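Local coordinates for heat-shock protein cognate (HSC) co-chaperone sgt12 (Aspergillus fumigatus, PDB 3SZ7), which acts as an HSC co-chaperone that binds endoplasmic reticulum-destined tail-anchored proteins and directs them to the GET pathway via get4 and get5, at residues K80-L85 with K99-K104. Residues are numbered along the deposited sequence; the frame is centred on the assembly and turned at random.
Sequences KAWSRL and KEAYEK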
ATOM      1  N   LYS A  80      -0.371   8.751  -5.236  1.00 14.48           N
ATOM      2  CA  LYS A  80      -1.276   7.628  -4.980  1.00 15.70           C
ATOM      3  C   LYS A  80      -0.558   6.278  -5.056  1.00 18.43           C
ATOM      4  O   LYS A  80      -0.846   5.372  -4.273  1.00 17.33           O
ATOM      5  CB  LYS A  80      -2.491   7.647  -5.919  1.00 16.02           C
ATOM      6  CG  LYS A  80      -3.641   6.752  -5.456  1.00 20.00           C
ATOM      7  CD  LYS A  80      -4.849   6.823  -6.391  1.00 24.90           C
ATOM      8  CE  LYS A  80      -5.537   8.180  -6.338  1.00 27.45           C
ATOM      9  NZ  LYS A  80      -6.340   8.384  -5.099  1.00 24.02           N
ATOM     10  N   ALA A  81       0.381   6.148  -5.986  1.00 15.61           N
ATOM     11  CA  ALA A  81       1.127   4.904  -6.136  1.00 19.65           C
ATOM     12  C   ALA A  81       1.932   4.593  -4.878  1.00 19.76           C
ATOM     13  O   ALA A  81       2.023   3.439  -4.463  1.00 13.65           O
ATOM     14  CB  ALA A  81       2.039   4.965  -7.358  1.00 21.50           C
ATOM     15  N   TRP A  82       2.504   5.626  -4.266  1.00 12.12           N
ATOM     16  CA  TRP A  82       3.288   5.444  -3.046  1.00 10.21           C
ATOM     17  C   TRP A  82       2.391   5.027  -1.887  1.00 14.57           C
ATOM     18  O   TRP A  82       2.792   4.228  -1.036  1.00 14.08           O
ATOM     19  CB  TRP A  82       4.039   6.724  -2.675  1.00 13.73           C
ATOM     20  CG  TRP A  82       5.184   7.046  -3.576  1.00 12.77           C
ATOM     21  CD1 TRP A  82       5.253   8.068  -4.479  1.00 15.62           C
ATOM     22  CD2 TRP A  82       6.431   6.345  -3.663  1.00 12.92           C
ATOM     23  NE1 TRP A  82       6.472   8.049  -5.120  1.00 12.82           N
ATOM     24  CE2 TRP A  82       7.207   7.000  -4.642  1.00 13.31           C
ATOM     25  CE3 TRP A  82       6.962   5.226  -3.014  1.00 15.96           C
ATOM     26  CZ2 TRP A  82       8.493   6.569  -4.984  1.00 17.75           C
ATOM     27  CZ3 TRP A  82       8.241   4.803  -3.356  1.00 15.27           C
ATOM     28  CH2 TRP A  82       8.989   5.476  -4.329  1.00 14.90           C
ATOM     29  N   SER A  83       1.183   5.580  -1.851  1.00 14.60           N
ATOM     30  CA  SER A  83       0.225   5.222  -0.812  1.00 16.43           C
ATOM     31  C   SER A  83      -0.184   3.757  -0.938  1.00 13.29           C
ATOM     32  O   SER A  83      -0.312   3.049   0.064  1.00 14.04           O
ATOM     33  CB  SER A  83      -1.006   6.126  -0.874  1.00 20.58           C
ATOM     34  OG  SER A  83      -1.880   5.846   0.204  1.00 23.52           O
ATOM     35  N   ARG A  84      -0.394   3.310  -2.175  1.00 12.99           N
ATOM     36  CA  ARG A  84      -0.717   1.915  -2.460  1.00 15.83           C
ATOM     37  C   ARG A  84       0.416   1.000  -2.044  1.00 14.21           C
ATOM     38  O   ARG A  84       0.183  -0.055  -1.463  1.00 12.08           O
ATOM     39  CB  ARG A  84      -0.963   1.715  -3.954  1.00 17.93           C
ATOM     40  CG  ARG A  84      -2.143   2.472  -4.489  1.00 24.21           C
ATOM     41  CD  ARG A  84      -3.394   1.631  -4.439  1.00 24.05           C
ATOM     42  NE  ARG A  84      -4.516   2.374  -4.988  1.00 19.65           N
ATOM     43  CZ  ARG A  84      -5.488   2.902  -4.257  1.00 24.78           C
ATOM     44  NH1 ARG A  84      -5.489   2.744  -2.939  1.00 25.56           N
ATOM     45  NH2 ARG A  84      -6.467   3.571  -4.843  1.00 29.14           N
ATOM     46  N   LEU A  85       1.642   1.406  -2.361  1.00 14.97           N
ATOM     47  CA  LEU A  85       2.827   0.622  -2.022  1.00 12.46           C
ATOM     48  C   LEU A  85       3.002   0.523  -0.508  1.00 11.63           C
ATOM     49  O   LEU A  85       3.356  -0.529   0.022  1.00 12.34           O
ATOM     50  CB  LEU A  85       4.070   1.254  -2.643  1.00 13.86           C
ATOM     51  CG  LEU A  85       5.389   0.527  -2.382  1.00 15.12           C
ATOM     52  CD1 LEU A  85       5.263  -0.939  -2.769  1.00 12.38           C
ATOM     53  CD2 LEU A  85       6.522   1.194  -3.153  1.00 14.12           C
ATOM     54  N   LYS A  99       7.145   2.367   5.739  1.00 12.54           N
ATOM     55  CA  LYS A  99       7.507   3.693   6.215  1.00 12.18           C
ATOM     56  C   LYS A  99       8.152   4.507   5.093  1.00 11.48           C
ATOM     57  O   LYS A  99       7.783   5.662   4.859  1.00 14.24           O
ATOM     58  CB  LYS A  99       8.451   3.590   7.414  1.00 12.63           C
ATOM     59  CG  LYS A  99       9.003   4.928   7.893  1.00 12.80           C
ATOM     60  CD  LYS A  99       9.929   4.713   9.085  1.00 18.90           C
ATOM     61  CE  LYS A  99      10.491   6.029   9.613  1.00 41.92           C
ATOM     62  NZ  LYS A  99      11.556   6.586   8.732  1.00 43.90           N
ATOM     63  N   GLU A 100       9.104   3.895   4.391  1.00 12.40           N
ATOM     64  CA  GLU A 100       9.777   4.561   3.274  1.00 11.82           C
ATOM     65  C   GLU A 100       8.798   4.964   2.173  1.00 11.41           C
ATOM     66  O   GLU A 100       8.882   6.065   1.641  1.00 13.36           O
ATOM     67  CB  GLU A 100      10.884   3.669   2.701  1.00 15.09           C
ATOM     68  CG  GLU A 100      11.998   3.394   3.698  1.00 21.74           C
ATOM     69  CD  GLU A 100      13.065   2.463   3.152  1.00 37.23           C
ATOM     70  OE1 GLU A 100      12.864   1.883   2.062  1.00 33.37           O
ATOM     71  OE2 GLU A 100      14.108   2.312   3.820  1.00 37.53           O
ATOM     72  N   ALA A 101       7.868   4.073   1.836  1.00 13.16           N
ATOM     73  CA  ALA A 101       6.903   4.374   0.778  1.00 12.20           C
ATOM     74  C   ALA A 101       5.987   5.525   1.178  1.00 13.13           C
ATOM     75  O   ALA A 101       5.702   6.409   0.370  1.00 13.46           O
ATOM     76  CB  ALA A 101       6.082   3.143   0.417  1.00 12.80           C
ATOM     77  N   TYR A 102       5.506   5.512   2.417  1.00 10.66           N
ATOM     78  CA  TYR A 102       4.638   6.601   2.863  1.00 11.29           C
ATOM     79  C   TYR A 102       5.382   7.932   2.897  1.00 11.52           C
ATOM     80  O   TYR A 102       4.819   8.969   2.554  1.00 15.24           O
ATOM     81  CB  TYR A 102       4.021   6.309   4.229  1.00 10.53           C
ATOM     82  CG  TYR A 102       2.847   5.354   4.168  1.00  9.85           C
ATOM     83  CD1 TYR A 102       1.738   5.642   3.382  1.00 12.13           C
ATOM     84  CD2 TYR A 102       2.838   4.185   4.915  1.00 14.92           C
ATOM     85  CE1 TYR A 102       0.658   4.787   3.332  1.00 13.37           C
ATOM     86  CE2 TYR A 102       1.769   3.320   4.869  1.00 11.78           C
ATOM     87  CZ  TYR A 102       0.679   3.628   4.079  1.00 17.53           C
ATOM     88  OH  TYR A 102      -0.396   2.783   4.033  1.00 15.08           O
ATOM     89  N   GLU A 103       6.643   7.908   3.329  1.00 13.93           N
ATOM     90  CA  GLU A 103       7.435   9.128   3.354  1.00 13.65           C
ATOM     91  C   GLU A 103       7.605   9.693   1.950  1.00 16.06           C
ATOM     92  O   GLU A 103       7.449  10.891   1.735  1.00 15.92           O
ATOM     93  CB  GLU A 103       8.795   8.887   4.004  1.00 14.78           C
ATOM     94  CG  GLU A 103       8.710   8.680   5.502  1.00 13.67           C
ATOM     95  CD  GLU A 103      10.025   8.216   6.105  1.00 24.10           C
ATOM     96  OE1 GLU A 103      10.853   7.632   5.369  1.00 25.29           O
ATOM     97  OE2 GLU A 103      10.227   8.437   7.316  1.00 32.25           O
ATOM     98  N   LYS A 104       7.921   8.834   0.990  1.00 14.34           N
ATOM     99  CA  LYS A 104       8.053   9.295  -0.388  1.00 15.24           C
ATOM    100  C   LYS A 104       6.717   9.752  -0.973  1.00 13.98           C
ATOM    101  O   LYS A 104       6.665  10.679  -1.794  1.00 16.14           O
ATOM    102  CB  LYS A 104       8.693   8.216  -1.255  1.00 16.26           C
ATOM    103  CG  LYS A 104      10.131   7.901  -0.842  1.00 22.00           C
ATOM    104  CD  LYS A 104      10.827   7.008  -1.853  1.00 30.23           C
ATOM    105  CE  LYS A 104      12.275   6.745  -1.449  1.00 28.57           C
ATOM    106  NZ  LYS A 104      13.000   8.017  -1.187  1.00 33.30           N
TER
HETATM  107  O   HOH W   1      -2.529   3.706   2.356  1.00 24.81           O
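A single water ties S83 to Y102, hydrogen-bonded to Y102 OH at 2.9 Å and to S83 OG at 3.1 Å. It lies in the plane of the phenol ring, at its edge. With OG anti to the backbone N (chi1 -175°), S83 presents its hydroxyl to the water. Although the CA–CB bonds of both residues point away from the opposite helix, the length of the tyrosine carries its hydroxyl back to the shared water. On the way the ring passes the serine backbone, CE1 of Y102 lying 3.8 Å from S83 O. No direct hydrogen bond joins 80-85 to 99-104; apart from the water bridge, the contact is one of packing. The two segments run antiparallel, their N-to-C directions 162° apart and their axes approaching to 7.8 Å, as expected of the paired helices of a tetratricopeptide repeat, here the predicted third repeat of the TPR domain that binds HSC family chaperones. The small A101 lies where the backbones come nearest, consistent with this close pairing; its CB sits against L85 CG at 3.9 Å and is also near CE3 of W82, while its carbonyl O meets W82 CB. Beyond it, K104 lies over one face of the indole. Its CB stands above the centre of the six-membered ring, 3.7 Å from the centroid and 8° off the normal, a CH-pi contact, and CD reaches CH2 of W82 at 3.4 Å. The indole is further fixed at its nitrogen, NE1 donating to P76 O, and W82 also touches T72 of helix 61-74. Y102 also packs against T124 of helix 115-133.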